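Local coordinates for 5-formyltetrahydrofolate cyclo-ligase family protein (Bacillus anthracis, PDB 2JCB), which probably catalyses the ATP- and magnesium-dependent cyclisation of 5-formyltetrahydrofolate to 5,10-methenyltetrahydrofolate, at residues E142-G147 and E173-E178; Y150-L155 and P179-V184; G160-L165 and N183-I188. One frame throughout, in Å; residues are numbered along the deposited sequence.

Contacts 1 and 2 are neighbours in one nucleotide site: their centres lie about 10 Å apart, and both touch the ADP and the phosphate ion. Contact 3 sits deeper, in the mixed sheet, its centre about 14 Å from that of contact 1 and 12 Å from that of contact 2. Along the chain, 142-147, helix 150-154 and strand 161-165 come first, and the long loop 173-184 then returns past the first two before entering strand 186-189. Contacts 2 and 3 share N183 and V184, while E142 of contact 1 packs on N183. The loop that lines the ADP site and supplies a magnesium ligand, D181, is thus continuous with a strand of the core sheet.

Contact 1 of 3, residues E142-G147 and E173-E178; sequences ERIGYG and EHIPVE. With ADP (adenosine-5'-diphosphate), chain C; PO4 (phosphate ion), chain D.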
loop_
_atom_site.group_PDB
_atom_site.type_symbol
_atom_site.label_atom_id
_atom_site.label_comp_id
_atom_site.label_asym_id
_atom_site.label_seq_id
_atom_site.Cartn_x
_atom_site.Cartn_y
_atom_site.Cartn_z
ATOM N N GLU A 142 -4.425 -9.809 7.449
ATOM C CA GLU A 142 -2.983 -10.119 7.621
ATOM C C GLU A 142 -2.302 -9.829 6.312
ATOM O O GLU A 142 -2.940 -9.795 5.263
ATOM C CB GLU A 142 -2.753 -11.560 8.046
ATOM C CG GLU A 142 -3.472 -11.816 9.371
ATOM C CD GLU A 142 -3.856 -13.256 9.577
ATOM O OE1 GLU A 142 -4.222 -13.928 8.594
ATOM O OE2 GLU A 142 -3.814 -13.727 10.733
ATOM N N ARG A 143 -1.017 -9.533 6.400
ATOM C CA ARG A 143 -0.312 -8.883 5.301
ATOM C C ARG A 143 1.152 -9.319 5.221
ATOM O O ARG A 143 1.851 -9.413 6.237
ATOM C CB ARG A 143 -0.445 -7.357 5.394
ATOM C CG ARG A 143 0.455 -6.643 4.448
ATOM C CD ARG A 143 0.301 -5.123 4.592
ATOM N NE ARG A 143 1.384 -4.512 3.868
ATOM C CZ ARG A 143 2.626 -4.304 4.321
ATOM N NH1 ARG A 143 3.511 -3.783 3.476
ATOM N NH2 ARG A 143 3.004 -4.655 5.545
ATOM N N ILE A 144 1.555 -9.730 4.028
ATOM C CA ILE A 144 2.976 -9.847 3.674
ATOM C C ILE A 144 3.309 -8.697 2.712
ATOM O O ILE A 144 2.602 -8.495 1.714
ATOM C CB ILE A 144 3.297 -11.198 2.958
ATOM C CG1 ILE A 144 3.099 -12.397 3.884
ATOM C CG2 ILE A 144 4.790 -11.203 2.513
ATOM C CD1 ILE A 144 3.109 -13.712 3.163
ATOM N N GLY A 145 4.374 -7.957 3.026
ATOM C CA GLY A 145 4.851 -6.900 2.135
ATOM C C GLY A 145 6.080 -7.404 1.373
ATOM O O GLY A 145 6.207 -8.596 1.063
ATOM N N TYR A 146 7.009 -6.481 1.124
ATOM C CA TYR A 146 8.187 -6.730 0.266
ATOM C C TYR A 146 9.432 -7.148 0.984
ATOM O O TYR A 146 10.429 -7.523 0.353
ATOM C CB TYR A 146 8.468 -5.470 -0.603
ATOM C CG TYR A 146 7.420 -5.326 -1.640
ATOM C CD1 TYR A 146 7.459 -6.077 -2.815
ATOM C CD2 TYR A 146 6.334 -4.509 -1.408
ATOM C CE1 TYR A 146 6.445 -5.964 -3.749
ATOM C CE2 TYR A 146 5.311 -4.399 -2.322
ATOM C CZ TYR A 146 5.377 -5.126 -3.480
ATOM O OH TYR A 146 4.327 -4.971 -4.362
ATOM N N GLY A 147 9.378 -7.151 2.314
ATOM C CA GLY A 147 10.465 -7.648 3.111
ATOM C C GLY A 147 11.169 -6.648 4.004
ATOM O O GLY A 147 11.965 -7.056 4.862
ATOM N N GLU A 173 -4.860 -18.142 1.692
ATOM C CA GLU A 173 -5.559 -18.780 2.782
ATOM C C GLU A 173 -4.891 -18.547 4.130
ATOM O O GLU A 173 -5.560 -18.374 5.155
ATOM C CB GLU A 173 -5.643 -20.264 2.489
ATOM C CG GLU A 173 -6.736 -20.607 1.499
ATOM C CD GLU A 173 -8.101 -20.355 2.087
ATOM O OE1 GLU A 173 -8.376 -20.920 3.171
ATOM O OE2 GLU A 173 -8.876 -19.570 1.486
ATOM N N HIS A 174 -3.566 -18.505 4.115
ATOM C CA HIS A 174 -2.780 -18.456 5.343
ATOM C C HIS A 174 -1.479 -17.697 5.103
ATOM O O HIS A 174 -0.823 -17.869 4.065
ATOM C CB HIS A 174 -2.515 -19.900 5.844
ATOM C CG HIS A 174 -1.514 -19.999 6.950
ATOM N ND1 HIS A 174 -0.152 -20.030 6.725
ATOM C CD2 HIS A 174 -1.675 -20.113 8.290
ATOM C CE1 HIS A 174 0.483 -20.149 7.880
ATOM N NE2 HIS A 174 -0.417 -20.205 8.846
ATOM N N ILE A 175 -1.138 -16.844 6.065
ATOM C CA ILE A 175 0.135 -16.154 6.132
ATOM C C ILE A 175 0.706 -16.457 7.502
ATOM O O ILE A 175 -0.041 -16.455 8.490
ATOM C CB ILE A 175 -0.078 -14.615 5.942
ATOM C CG1 ILE A 175 -0.435 -14.291 4.494
ATOM C CG2 ILE A 175 1.167 -13.822 6.387
ATOM C CD1 ILE A 175 -0.633 -12.800 4.283
ATOM N N PRO A 176 2.024 -16.793 7.572
ATOM C CA PRO A 176 2.669 -17.147 8.844
ATOM C C PRO A 176 3.038 -15.863 9.586
ATOM O O PRO A 176 4.170 -15.382 9.446
ATOM C CB PRO A 176 3.935 -17.902 8.407
ATOM C CG PRO A 176 4.207 -17.444 6.977
ATOM C CD PRO A 176 2.970 -16.783 6.430
ATOM N N VAL A 177 2.094 -15.292 10.331
ATOM C CA VAL A 177 2.309 -13.985 10.941
ATOM C C VAL A 177 3.175 -14.053 12.193
ATOM O O VAL A 177 3.024 -14.932 13.020
ATOM C CB VAL A 177 0.987 -13.182 11.217
ATOM C CG1 VAL A 177 0.179 -12.988 9.939
ATOM C CG2 VAL A 177 0.160 -13.815 12.281
ATOM N N GLU A 178 4.094 -13.107 12.295
ATOM C CA GLU A 178 4.940 -12.938 13.446
ATOM C C GLU A 178 4.357 -11.848 14.358
ATOM O O GLU A 178 3.474 -11.091 13.934
ATOM C CB GLU A 178 6.330 -12.600 12.945
ATOM C CG GLU A 178 6.770 -13.537 11.836
ATOM C CD GLU A 178 8.232 -13.365 11.416
ATOM O OE1 GLU A 178 9.133 -13.689 12.207
ATOM O OE2 GLU A 178 8.458 -12.909 10.269
HETATM P PB ADP C . 7.130 -7.498 5.420
HETATM O O1B ADP C . 7.621 -6.327 4.576
HETATM O O2B ADP C . 6.537 -8.562 4.572
HETATM O O3B ADP C . 6.285 -6.924 6.538
HETATM P PA ADP C . 8.678 -8.820 7.518
HETATM O O1A ADP C . 7.389 -9.012 8.273
HETATM O O2A ADP C . 9.511 -9.992 7.370
HETATM O O3A ADP C . 8.452 -8.132 6.065
HETATM O "O5'" ADP C . 9.571 -7.763 8.354
HETATM C "C5'" ADP C . 10.927 -7.598 7.887
HETATM C "C4'" ADP C . 11.866 -7.298 9.030
HETATM O "O4'" ADP C . 11.348 -6.183 9.737
HETATM C "C3'" ADP C . 11.907 -8.485 9.986
HETATM O "O3'" ADP C . 13.261 -8.874 10.103
HETATM C "C2'" ADP C . 11.344 -7.951 11.287
HETATM O "O2'" ADP C . 12.148 -8.295 12.379
HETATM C "C1'" ADP C . 11.385 -6.441 11.139
HETATM N N9 ADP C . 10.293 -5.729 11.853
HETATM C C8 ADP C . 9.009 -5.646 11.456
HETATM N N7 ADP C . 8.296 -4.885 12.319
HETATM C C5 ADP C . 9.105 -4.464 13.292
HETATM C C6 ADP C . 8.968 -3.601 14.496
HETATM N N6 ADP C . 7.782 -3.058 14.836
HETATM N N1 ADP C . 10.067 -3.343 15.207
HETATM C C2 ADP C . 11.262 -3.885 14.893
HETATM N N3 ADP C . 11.458 -4.656 13.805
HETATM C C4 ADP C . 10.441 -4.974 12.961
HETATM P P PO4 D . 6.828 -2.986 3.592
HETATM O O1 PO4 D . 6.020 -2.661 4.678
HETATM O O2 PO4 D . 6.805 -4.427 3.160
HETATM O O3 PO4 D . 6.403 -2.161 2.341
HETATM O O4 PO4 D . 8.306 -2.750 3.884
HETATM O O HOH W 1 -3.011 -16.525 8.161
#
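The tightest spot between 142-147 and 173-178 is a carbon pair, I144 CG1 and I175 CG2, only 3.5 Å apart, and no direct hydrogen bond joins the two segments. I144 CD1 also lies against the CG1 and CG2 branches of I175, the two side chains crossing obliquely. I175 CD1 lies 3.8 Å from I144 N. Beside this pair, V177 CG1 meets the aliphatic part of E142, 3.8 Å from CB, with the side chains at about a right angle. The E142 chain, extended beyond CG, carries OE1 to a water that also accepts from I175 N; T138 and R140 hold the same oxygen.

At the far end of 142-147, backbone N-H groups of the turn G145-G147 cradle the ADP beta phosphate, as in glycine-rich phosphate-binding loops. G145 N donates to ADP O2B at 2.7 Å and G147 N to O1B at 3.0 Å, while Y146 N donates to a phosphate ion, probably from the crystallisation liquor. R143, its guanidinium edge toward that ion, gives NH1 to O1 at 3.0 Å, and P133 O holds its NE. The apolar contact packs loop against strand, whereas N-H groups and a probably cationic arginine would partly offset the phosphate charge.

Contact 2 of 3, residues Y150-L155 and P179-V184; sequences YYDRYL and PFDKNV. With MG (magnesium ion), chain E; ADP (adenosine-5'-diphosphate), chain C; PO4 (phosphate ion), chain D.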
loop_
_atom_site.group_PDB
_atom_site.type_symbol
_atom_site.label_atom_id
_atom_site.label_comp_id
_atom_site.label_asym_id
_atom_site.label_seq_id
_atom_site.Cartn_x
_atom_site.Cartn_y
_atom_site.Cartn_z
ATOM N N TYR A 150 8.669 -1.991 6.675
ATOM C CA TYR A 150 8.354 -0.568 6.870
ATOM C C TYR A 150 6.955 -0.292 7.449
ATOM O O TYR A 150 6.804 0.481 8.408
ATOM C CB TYR A 150 8.472 0.228 5.557
ATOM C CG TYR A 150 9.901 0.531 5.177
ATOM C CD1 TYR A 150 10.588 1.608 5.750
ATOM C CD2 TYR A 150 10.536 -0.234 4.197
ATOM C CE1 TYR A 150 11.864 1.929 5.357
ATOM C CE2 TYR A 150 11.848 0.049 3.821
ATOM C CZ TYR A 150 12.495 1.147 4.396
ATOM O OH TYR A 150 13.781 1.439 4.035
ATOM N N TYR A 151 5.942 -0.897 6.857
ATOM C CA TYR A 151 4.580 -0.662 7.350
ATOM C C TYR A 151 4.331 -1.314 8.693
ATOM O O TYR A 151 3.634 -0.736 9.521
ATOM C CB TYR A 151 3.500 -1.000 6.314
ATOM C CG TYR A 151 3.368 0.121 5.286
ATOM C CD1 TYR A 151 4.263 0.227 4.214
ATOM C CD2 TYR A 151 2.428 1.153 5.457
ATOM C CE1 TYR A 151 4.155 1.319 3.293
ATOM C CE2 TYR A 151 2.302 2.234 4.546
ATOM C CZ TYR A 151 3.187 2.290 3.472
ATOM O OH TYR A 151 3.100 3.301 2.589
ATOM N N ASP A 152 4.948 -2.488 8.937
ATOM C CA ASP A 152 4.828 -3.118 10.228
ATOM C C ASP A 152 5.277 -2.143 11.335
ATOM O O ASP A 152 4.625 -2.060 12.364
ATOM C CB ASP A 152 5.644 -4.410 10.271
ATOM C CG ASP A 152 4.925 -5.575 9.598
ATOM O OD1 ASP A 152 3.677 -5.516 9.405
ATOM O OD2 ASP A 152 5.585 -6.566 9.245
ATOM N N ARG A 153 6.366 -1.384 11.087
ATOM C CA ARG A 153 6.906 -0.464 12.072
ATOM C C ARG A 153 6.030 0.779 12.162
ATOM O O ARG A 153 5.727 1.271 13.242
ATOM C CB ARG A 153 8.342 -0.089 11.707
ATOM C CG ARG A 153 9.317 -1.231 11.848
ATOM C CD ARG A 153 10.692 -0.743 11.438
ATOM N NE ARG A 153 11.793 -1.648 11.741
ATOM C CZ ARG A 153 12.081 -2.719 11.010
ATOM N NH1 ARG A 153 13.146 -3.447 11.313
ATOM N NH2 ARG A 153 11.302 -3.039 9.969
ATOM N N TYR A 154 5.669 1.305 11.002
ATOM C CA TYR A 154 4.879 2.534 10.910
ATOM C C TYR A 154 3.488 2.373 11.535
ATOM O O TYR A 154 3.036 3.241 12.267
ATOM C CB TYR A 154 4.711 2.935 9.451
ATOM C CG TYR A 154 3.902 4.181 9.285
ATOM C CD1 TYR A 154 4.487 5.433 9.470
ATOM C CD2 TYR A 154 2.553 4.129 8.941
ATOM C CE1 TYR A 154 3.779 6.578 9.331
ATOM C CE2 TYR A 154 1.802 5.305 8.807
ATOM C CZ TYR A 154 2.431 6.525 8.999
ATOM O OH TYR A 154 1.755 7.701 8.841
ATOM N N LEU A 155 2.853 1.243 11.273
ATOM C CA LEU A 155 1.483 1.027 11.757
ATOM C C LEU A 155 1.367 0.880 13.273
ATOM O O LEU A 155 0.255 0.954 13.809
ATOM C CB LEU A 155 0.783 -0.124 11.013
ATOM C CG LEU A 155 0.517 0.149 9.541
ATOM C CD1 LEU A 155 -0.016 -1.128 8.889
ATOM C CD2 LEU A 155 -0.412 1.343 9.355
ATOM N N PRO A 179 4.840 -11.771 15.616
ATOM C CA PRO A 179 4.248 -10.843 16.590
ATOM C C PRO A 179 4.263 -9.397 16.136
ATOM O O PRO A 179 3.319 -8.667 16.421
ATOM C CB PRO A 179 5.111 -11.008 17.847
ATOM C CG PRO A 179 5.993 -12.183 17.621
ATOM C CD PRO A 179 5.944 -12.573 16.174
ATOM N N PHE A 180 5.303 -8.993 15.406
ATOM C CA PHE A 180 5.360 -7.639 14.798
ATOM C C PHE A 180 4.539 -7.364 13.500
ATOM O O PHE A 180 4.512 -6.245 13.040
ATOM C CB PHE A 180 6.830 -7.312 14.509
ATOM C CG PHE A 180 7.507 -8.354 13.657
ATOM C CD1 PHE A 180 7.244 -8.414 12.267
ATOM C CD2 PHE A 180 8.353 -9.320 14.252
ATOM C CE1 PHE A 180 7.816 -9.387 11.477
ATOM C CE2 PHE A 180 8.945 -10.298 13.459
ATOM C CZ PHE A 180 8.687 -10.324 12.074
ATOM N N ASP A 181 3.928 -8.369 12.886
ATOM C CA ASP A 181 3.131 -8.173 11.672
ATOM C C ASP A 181 1.849 -7.422 12.018
ATOM O O ASP A 181 1.114 -7.850 12.907
ATOM C CB ASP A 181 2.827 -9.526 11.035
ATOM C CG ASP A 181 4.019 -10.093 10.274
ATOM O OD1 ASP A 181 4.828 -9.300 9.762
ATOM O OD2 ASP A 181 4.181 -11.312 10.195
ATOM N N LYS A 182 1.628 -6.294 11.354
ATOM C CA LYS A 182 0.427 -5.457 11.556
ATOM C C LYS A 182 -0.614 -5.783 10.508
ATOM O O LYS A 182 -0.296 -5.994 9.329
ATOM C CB LYS A 182 0.779 -3.981 11.535
ATOM C CG LYS A 182 1.751 -3.567 12.703
ATOM C CD LYS A 182 1.162 -3.778 14.097
ATOM C CE LYS A 182 0.348 -2.571 14.541
ATOM N NZ LYS A 182 -0.192 -2.766 15.913
ATOM N N ASN A 183 -1.876 -5.796 10.919
ATOM C CA ASN A 183 -2.985 -6.057 9.982
ATOM C C ASN A 183 -3.563 -4.774 9.434
ATOM O O ASN A 183 -3.449 -3.732 10.058
ATOM C CB ASN A 183 -4.117 -6.787 10.724
ATOM C CG ASN A 183 -3.745 -8.199 11.118
ATOM O OD1 ASN A 183 -2.696 -8.730 10.730
ATOM N ND2 ASN A 183 -4.604 -8.829 11.925
ATOM N N VAL A 184 -4.244 -4.873 8.302
ATOM C CA VAL A 184 -4.972 -3.719 7.714
ATOM C C VAL A 184 -6.478 -3.905 7.983
ATOM O O VAL A 184 -6.922 -5.029 8.170
ATOM C CB VAL A 184 -4.717 -3.536 6.198
ATOM C CG1 VAL A 184 -3.259 -3.154 5.954
ATOM C CG2 VAL A 184 -5.042 -4.815 5.397
HETATM MG MG MG E . 5.507 -8.123 8.121
HETATM P PB ADP C . 7.130 -7.498 5.420
HETATM O O1B ADP C . 7.621 -6.327 4.576
HETATM O O2B ADP C . 6.537 -8.562 4.572
HETATM O O3B ADP C . 6.285 -6.924 6.538
HETATM P PA ADP C . 8.678 -8.820 7.518
HETATM O O1A ADP C . 7.389 -9.012 8.273
HETATM O O2A ADP C . 9.511 -9.992 7.370
HETATM O O3A ADP C . 8.452 -8.132 6.065
HETATM O "O5'" ADP C . 9.571 -7.763 8.354
HETATM C "C5'" ADP C . 10.927 -7.598 7.887
HETATM C "C4'" ADP C . 11.866 -7.298 9.030
HETATM O "O4'" ADP C . 11.348 -6.183 9.737
HETATM C "C3'" ADP C . 11.907 -8.485 9.986
HETATM O "O3'" ADP C . 13.261 -8.874 10.103
HETATM C "C2'" ADP C . 11.344 -7.951 11.287
HETATM O "O2'" ADP C . 12.148 -8.295 12.379
HETATM C "C1'" ADP C . 11.385 -6.441 11.139
HETATM N N9 ADP C . 10.293 -5.729 11.853
HETATM C C8 ADP C . 9.009 -5.646 11.456
HETATM N N7 ADP C . 8.296 -4.885 12.319
HETATM C C5 ADP C . 9.105 -4.464 13.292
HETATM C C6 ADP C . 8.968 -3.601 14.496
HETATM N N6 ADP C . 7.782 -3.058 14.836
HETATM N N1 ADP C . 10.067 -3.343 15.207
HETATM C C2 ADP C . 11.262 -3.885 14.893
HETATM N N3 ADP C . 11.458 -4.656 13.805
HETATM C C4 ADP C . 10.441 -4.974 12.961
HETATM P P PO4 D . 6.828 -2.986 3.592
HETATM O O1 PO4 D . 6.020 -2.661 4.678
HETATM O O2 PO4 D . 6.805 -4.427 3.160
HETATM O O3 PO4 D . 6.403 -2.161 2.341
HETATM O O4 PO4 D . 8.306 -2.750 3.884
HETATM O O HOH W 2 1.586 -4.578 7.881
HETATM O O HOH W 3 5.127 -3.973 14.218
HETATM O O HOH W 4 3.485 -7.622 7.737
HETATM O O HOH W 5 5.149 -9.846 6.676
#
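D152 OD2 and D181 OD1 come within 2.9 Å of each other because both bind the magnesium ion, at 1.9 Å from OD2 of D152 and 2.1 Å from OD1 of D181. ADP O3B and O1A, one oxygen from each phosphate, and two waters bring the metal to six ligands. One of these waters donates to the other carboxylate oxygen, D152 OD1; the second donates to ADP O2B.

D152 OD1 has a further grip: K182 N donates to it at 2.9 Å, almost straight at 177° and from well above the carboxylate plane. Another water links this oxygen to K182 O, so the carboxylate is pinned to the loop as well as to the metal. OD2 also lies at the edge of the F180 ring. D181 turns its second oxygen, OD2, to E178 N and K13.

The adenosine is flanked by both segments. The R153 guanidinium lies with one face on the base, ADP C4 being 3.4 Å above its centre. With CG between the backbone N and carbonyl carbon (chi1 55°), F180 lies with CB and CG beside the base and sets a ring face against the ribose at C2'. A water held by D152 O and F180 O accepts from ADP N6.

Farther out, L155 CB packs 3.9 Å from K182 CB, the two side chains running antiparallel past one another. At the start of helix 150-154, the N-H groups of Y150 and Y151 hold the phosphate ion. Two aspartates and both nucleotide phosphates around one magnesium make this the metal-nucleotide site of the cyclo-ligase.

Contact 3 of 3, residues G160-L165 and N183-I188; sequences GKTLSL and NVEKII
T162 turns OG1 between its backbone N and carbonyl carbon (chi1 58°), while E185 sets CG anti to its own carbonyl carbon (chi1 -71°) and runs extended beyond it. The two side chains cross at about a right angle in a reciprocal pair: E185 N donates to T162 OG1 at 2.9 Å, and T162 N donates to E185 OE1 at 3.1 Å, from above the carboxylate plane. Two backbone-to-side-chain bonds therefore precede the strand ladder. Past them the strands pair in parallel: S164 N donates to K186 O at 2.8 Å, and S164 O accepts from I188 N at 2.9 Å. L163 CA contacts K186 O, and I187 CA contacts S164 O, through C-H...O interactions.

On one face, I188 CD1 meets L165 CD2 at 3.9 Å and L163 CD1 at 4.0 Å; L165 and I188 lie side by side. The opposite face carries S164 and I187, with S164 OG 3.5 Å from V184 CG1 and hydrogen-bonded to V132 O.

The short strand segments cross at -29°. Helix 29-44 covers the face of L163, L165 and I188, strand 136-137 meets S164 and I187 through Y137, and in the mixed sheet strand 161-165 runs between 129-131 and 186-189, parallel to both.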
loop_
_atom_site.group_PDB
_atom_site.type_symbol
_atom_site.label_atom_id
_atom_site.label_comp_id
_atom_site.label_asym_id
_atom_site.label_seq_id
_atom_site.Cartn_x
_atom_site.Cartn_y
_atom_site.Cartn_z
ATOM N N GLY A 160 -5.011 6.123 12.466
ATOM C CA GLY A 160 -6.071 6.401 11.535
ATOM C C GLY A 160 -6.589 5.157 10.854
ATOM O O GLY A 160 -6.337 4.039 11.277
ATOM N N LYS A 161 -7.314 5.353 9.773
ATOM C CA LYS A 161 -7.905 4.255 9.009
ATOM C C LYS A 161 -6.919 3.669 8.004
ATOM O O LYS A 161 -6.155 4.421 7.423
ATOM C CB LYS A 161 -9.153 4.766 8.300
ATOM C CG LYS A 161 -10.260 5.189 9.330
ATOM C CD LYS A 161 -11.390 5.871 8.607
ATOM C CE LYS A 161 -12.127 6.789 9.577
ATOM N NZ LYS A 161 -13.175 5.993 10.259
ATOM N N THR A 162 -6.969 2.360 7.781
ATOM C CA THR A 162 -6.100 1.695 6.812
ATOM C C THR A 162 -6.903 0.884 5.816
ATOM O O THR A 162 -7.942 0.299 6.159
ATOM C CB THR A 162 -5.085 0.722 7.459
ATOM O OG1 THR A 162 -5.745 -0.286 8.234
ATOM C CG2 THR A 162 -4.131 1.480 8.354
ATOM N N LEU A 163 -6.426 0.834 4.589
ATOM C CA LEU A 163 -6.975 -0.117 3.638
ATOM C C LEU A 163 -5.909 -0.459 2.659
ATOM O O LEU A 163 -5.002 0.302 2.441
ATOM C CB LEU A 163 -8.258 0.387 2.926
ATOM C CG LEU A 163 -8.232 1.491 1.909
ATOM C CD1 LEU A 163 -7.747 0.956 0.457
ATOM C CD2 LEU A 163 -9.634 2.143 1.844
ATOM N N SER A 164 -6.053 -1.636 2.062
ATOM C CA SER A 164 -5.156 -2.094 1.004
ATOM C C SER A 164 -5.958 -2.400 -0.220
ATOM O O SER A 164 -7.141 -2.754 -0.129
ATOM C CB SER A 164 -4.347 -3.301 1.433
ATOM O OG SER A 164 -3.434 -3.004 2.484
ATOM N N LEU A 165 -5.330 -2.163 -1.375
ATOM C CA LEU A 165 -5.866 -2.501 -2.693
ATOM C C LEU A 165 -5.144 -3.752 -3.192
ATOM O O LEU A 165 -3.915 -3.796 -3.124
ATOM C CB LEU A 165 -5.643 -1.312 -3.640
ATOM C CG LEU A 165 -6.116 0.040 -3.106
ATOM C CD1 LEU A 165 -5.766 1.280 -4.006
ATOM C CD2 LEU A 165 -7.635 -0.013 -2.879
ATOM N N ASN A 183 -1.876 -5.796 10.919
ATOM C CA ASN A 183 -2.985 -6.057 9.982
ATOM C C ASN A 183 -3.563 -4.774 9.434
ATOM O O ASN A 183 -3.449 -3.732 10.058
ATOM C CB ASN A 183 -4.117 -6.787 10.724
ATOM C CG ASN A 183 -3.745 -8.199 11.118
ATOM O OD1 ASN A 183 -2.696 -8.730 10.730
ATOM N ND2 ASN A 183 -4.604 -8.829 11.925
ATOM N N VAL A 184 -4.244 -4.873 8.302
ATOM C CA VAL A 184 -4.972 -3.719 7.714
ATOM C C VAL A 184 -6.478 -3.905 7.983
ATOM O O VAL A 184 -6.922 -5.029 8.170
ATOM C CB VAL A 184 -4.717 -3.536 6.198
ATOM C CG1 VAL A 184 -3.259 -3.154 5.954
ATOM C CG2 VAL A 184 -5.042 -4.815 5.397
ATOM N N GLU A 185 -7.224 -2.809 8.003
ATOM C CA GLU A 185 -8.637 -2.839 8.366
ATOM C C GLU A 185 -9.566 -3.272 7.231
ATOM O O GLU A 185 -10.687 -3.694 7.483
ATOM C CB GLU A 185 -9.101 -1.467 8.851
ATOM C CG GLU A 185 -8.528 -1.159 10.192
ATOM C CD GLU A 185 -8.788 0.292 10.605
ATOM O OE1 GLU A 185 -9.032 1.184 9.752
ATOM O OE2 GLU A 185 -8.722 0.543 11.806
ATOM N N LYS A 186 -9.141 -3.069 6.009
ATOM C CA LYS A 186 -9.998 -3.372 4.849
ATOM C C LYS A 186 -9.142 -3.681 3.651
ATOM O O LYS A 186 -8.076 -3.065 3.456
ATOM C CB LYS A 186 -10.829 -2.133 4.506
ATOM C CG LYS A 186 -11.765 -2.373 3.249
ATOM C CD LYS A 186 -12.571 -1.143 2.903
ATOM C CE LYS A 186 -13.776 -0.999 3.846
ATOM N NZ LYS A 186 -14.639 0.168 3.476
ATOM N N ILE A 187 -9.592 -4.634 2.838
ATOM C CA ILE A 187 -8.879 -4.977 1.590
ATOM C C ILE A 187 -9.964 -4.828 0.481
ATOM O O ILE A 187 -11.078 -5.362 0.630
ATOM C CB ILE A 187 -8.213 -6.392 1.592
ATOM C CG1 ILE A 187 -7.177 -6.510 2.747
ATOM C CG2 ILE A 187 -7.514 -6.670 0.240
ATOM C CD1 ILE A 187 -7.141 -7.812 3.367
ATOM N N ILE A 188 -9.658 -4.084 -0.577
ATOM C CA ILE A 188 -10.528 -3.955 -1.748
ATOM C C ILE A 188 -9.887 -4.736 -2.901
ATOM O O ILE A 188 -8.734 -4.429 -3.273
ATOM C CB ILE A 188 -10.672 -2.499 -2.138
ATOM C CG1 ILE A 188 -11.184 -1.658 -0.945
ATOM C CG2 ILE A 188 -11.614 -2.373 -3.318
ATOM C CD1 ILE A 188 -11.144 -0.249 -1.231
HETATM O O HOH W 6 -8.924 2.861 12.404
#